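Local coordinates for protein proto-oncogene vav (Homo sapiens, PDB 6NEW) that probably acts as a guanine nucleotide exchange factor for Rho-family GTPases such as Rac, through a RhoGEF domain followed by PH and zinc-binding C1 domains, at residues F317-D322 against Y328-K333. Numbering follows the deposited sequence.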
loop_
_atom_site.group_PDB
_atom_site.type_symbol
_atom_site.label_atom_id
_atom_site.label_comp_id
_atom_site.label_asym_id
_atom_site.label_seq_id
_atom_site.Cartn_x
_atom_site.Cartn_y
_atom_site.Cartn_z
ATOM N N PHE A 317 7.924 -22.425 22.550
ATOM C CA PHE A 317 9.155 -21.959 21.957
ATOM C C PHE A 317 9.702 -20.945 22.936
ATOM O O PHE A 317 8.955 -20.424 23.781
ATOM C CB PHE A 317 9.023 -21.426 20.534
ATOM C CG PHE A 317 8.175 -20.213 20.255
ATOM C CD1 PHE A 317 8.703 -18.926 20.382
ATOM C CD2 PHE A 317 6.889 -20.350 19.741
ATOM C CE1 PHE A 317 7.931 -17.800 20.070
ATOM C CE2 PHE A 317 6.125 -19.227 19.411
ATOM C CZ PHE A 317 6.639 -17.962 19.600
ATOM N N LEU A 318 11.019 -20.722 22.868
ATOM C CA LEU A 318 11.767 -19.804 23.721
ATOM C C LEU A 318 12.054 -18.510 22.994
ATOM O O LEU A 318 12.264 -18.504 21.786
ATOM C CB LEU A 318 13.100 -20.450 24.166
ATOM C CG LEU A 318 13.038 -21.894 24.708
ATOM C CD1 LEU A 318 14.412 -22.575 24.599
ATOM C CD2 LEU A 318 12.535 -21.917 26.147
ATOM N N LEU A 319 12.054 -17.415 23.743
ATOM C CA LEU A 319 12.342 -16.069 23.277
ATOM C C LEU A 319 13.443 -15.581 24.218
ATOM O O LEU A 319 13.186 -15.278 25.382
ATOM C CB LEU A 319 11.066 -15.190 23.313
ATOM C CG LEU A 319 11.239 -13.694 22.943
ATOM C CD1 LEU A 319 11.623 -13.519 21.482
ATOM C CD2 LEU A 319 9.978 -12.924 23.214
ATOM N N ILE A 320 14.685 -15.650 23.748
ATOM C CA ILE A 320 15.862 -15.385 24.583
ATOM C C ILE A 320 16.646 -14.152 24.198
ATOM O O ILE A 320 16.928 -13.976 23.025
ATOM C CB ILE A 320 16.787 -16.663 24.573
ATOM C CG1 ILE A 320 16.069 -17.913 25.145
ATOM C CG2 ILE A 320 18.121 -16.418 25.325
ATOM C CD1 ILE A 320 16.644 -19.215 24.613
ATOM N N GLU A 321 17.085 -13.355 25.189
ATOM C CA GLU A 321 17.927 -12.158 24.965
ATOM C C GLU A 321 19.291 -12.673 24.527
ATOM O O GLU A 321 19.819 -13.592 25.157
ATOM C CB GLU A 321 18.001 -11.282 26.231
ATOM C CG GLU A 321 18.479 -9.851 26.001
ATOM C CD GLU A 321 19.981 -9.605 26.080
ATOM O OE1 GLU A 321 20.719 -10.497 26.558
ATOM O OE2 GLU A 321 20.419 -8.499 25.688
ATOM N N ASP A 322 19.811 -12.154 23.395
ATOM C CA ASP A 322 21.041 -12.606 22.715
ATOM C C ASP A 322 22.327 -12.611 23.578
ATOM O O ASP A 322 23.334 -13.168 23.135
ATOM C CB ASP A 322 21.283 -11.858 21.381
ATOM C CG ASP A 322 21.354 -10.353 21.437
ATOM O OD1 ASP A 322 21.443 -9.806 22.554
ATOM O OD2 ASP A 322 21.354 -9.719 20.357
ATOM N N TYR A 328 12.354 -15.927 27.989
ATOM C CA TYR A 328 10.926 -16.219 28.165
ATOM C C TYR A 328 10.597 -17.590 27.573
ATOM O O TYR A 328 11.306 -18.067 26.684
ATOM C CB TYR A 328 10.049 -15.155 27.463
ATOM C CG TYR A 328 10.267 -13.731 27.927
ATOM C CD1 TYR A 328 9.562 -13.211 29.010
ATOM C CD2 TYR A 328 11.150 -12.889 27.257
ATOM C CE1 TYR A 328 9.762 -11.901 29.443
ATOM C CE2 TYR A 328 11.342 -11.570 27.667
ATOM C CZ TYR A 328 10.658 -11.086 28.771
ATOM O OH TYR A 328 10.842 -9.787 29.173
ATOM N N GLU A 329 9.508 -18.198 28.051
ATOM C CA GLU A 329 8.945 -19.460 27.556
ATOM C C GLU A 329 7.528 -19.091 27.167
ATOM O O GLU A 329 6.793 -18.546 27.989
ATOM C CB GLU A 329 8.905 -20.550 28.638
ATOM C CG GLU A 329 10.254 -21.037 29.146
ATOM C CD GLU A 329 10.143 -22.330 29.939
ATOM O OE1 GLU A 329 9.125 -22.503 30.646
ATOM O OE2 GLU A 329 11.073 -23.166 29.860
ATOM N N LEU A 330 7.175 -19.316 25.910
ATOM C CA LEU A 330 5.900 -18.891 25.377
ATOM C C LEU A 330 5.058 -20.100 25.098
ATOM O O LEU A 330 5.434 -20.941 24.273
ATOM C CB LEU A 330 6.125 -18.019 24.103
ATOM C CG LEU A 330 6.279 -16.479 24.247
ATOM C CD1 LEU A 330 7.256 -16.088 25.308
ATOM C CD2 LEU A 330 6.759 -15.872 22.967
ATOM N N PHE A 331 3.913 -20.196 25.797
ATOM C CA PHE A 331 3.010 -21.346 25.657
ATOM C C PHE A 331 1.725 -20.968 24.944
ATOM O O PHE A 331 1.047 -20.017 25.342
ATOM C CB PHE A 331 2.691 -21.997 27.014
ATOM C CG PHE A 331 3.879 -22.523 27.775
ATOM C CD1 PHE A 331 4.606 -21.690 28.627
ATOM C CD2 PHE A 331 4.231 -23.870 27.701
ATOM C CE1 PHE A 331 5.697 -22.183 29.342
ATOM C CE2 PHE A 331 5.319 -24.366 28.419
ATOM C CZ PHE A 331 6.055 -23.519 29.223
ATOM N N PHE A 332 1.402 -21.731 23.904
ATOM C CA PHE A 332 0.204 -21.559 23.091
ATOM C C PHE A 332 -0.752 -22.743 23.328
ATOM O O PHE A 332 -0.288 -23.835 23.695
ATOM C CB PHE A 332 0.578 -21.361 21.606
ATOM C CG PHE A 332 1.442 -20.130 21.491
ATOM C CD1 PHE A 332 0.874 -18.861 21.494
ATOM C CD2 PHE A 332 2.836 -20.230 21.517
ATOM C CE1 PHE A 332 1.676 -17.727 21.492
ATOM C CE2 PHE A 332 3.627 -19.096 21.547
ATOM C CZ PHE A 332 3.047 -17.849 21.499
ATOM N N LYS A 333 -2.074 -22.506 23.189
ATOM C CA LYS A 333 -3.084 -23.533 23.438
ATOM C C LYS A 333 -2.951 -24.717 22.488
ATOM O O LYS A 333 -3.023 -25.852 22.950
ATOM C CB LYS A 333 -4.510 -22.964 23.462
ATOM C CG LYS A 333 -5.409 -23.706 24.442
ATOM C CD LYS A 333 -6.849 -23.252 24.391
ATOM C CE LYS A 333 -7.596 -23.802 25.584
ATOM N NZ LYS A 333 -9.038 -24.012 25.293
#
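F317 and L330 face each other as an antiparallel hydrogen-bonded pair, and their side chains share one face of the sheet with L319 and Y328. L330 N bonds to F317 O at 3.0 Å, whereas the return bond from F317 N to L330 O is weak at 3.4 Å. The L319–Y328 pair is closed more evenly: L319 N lies 3.1 Å from Y328 O, and Y328 N meets L319 O at 2.8 Å.

From CB of F317, which points to the helix-covered face, CG turns into the position between the backbone N and carbonyl carbon (chi1 63°), bringing the ring across to the partner strand. L330 CB lies over one face of the ring. CE1 meets L330 CD2 at 3.7 Å; on the other side of the ring, CD2 and CE2 approach F332 CE2 obliquely, F317 CE2 coming to 3.3 Å from it. At the tip, CZ touches both F332 CE2 and L330 CD2. The F317 and F332 planes are nearly parallel (20°), but the 5.4 Å between their centroids is mostly offset, leaving little ring-on-ring stacking. With an alanine here, L330 CD2 and the F332 ring are likely to lose their common apolar neighbour, opening a gap under helix 335-352, whose W341, M342 and F345 also touch the F317 ring.

On the other face, L318 CD2 rests 3.9 Å from the aliphatic CG of E329, while the carboxylate is bonded through OE1 to T258. The F317, L319 and L330 face is thus mainly apolar and packs on 335-352, the C-terminal helix of the PH domain, which closes the sheet as in the PH fold; the opposite face mixes apolar side chains with E329, whose charged end is held by a polar partner.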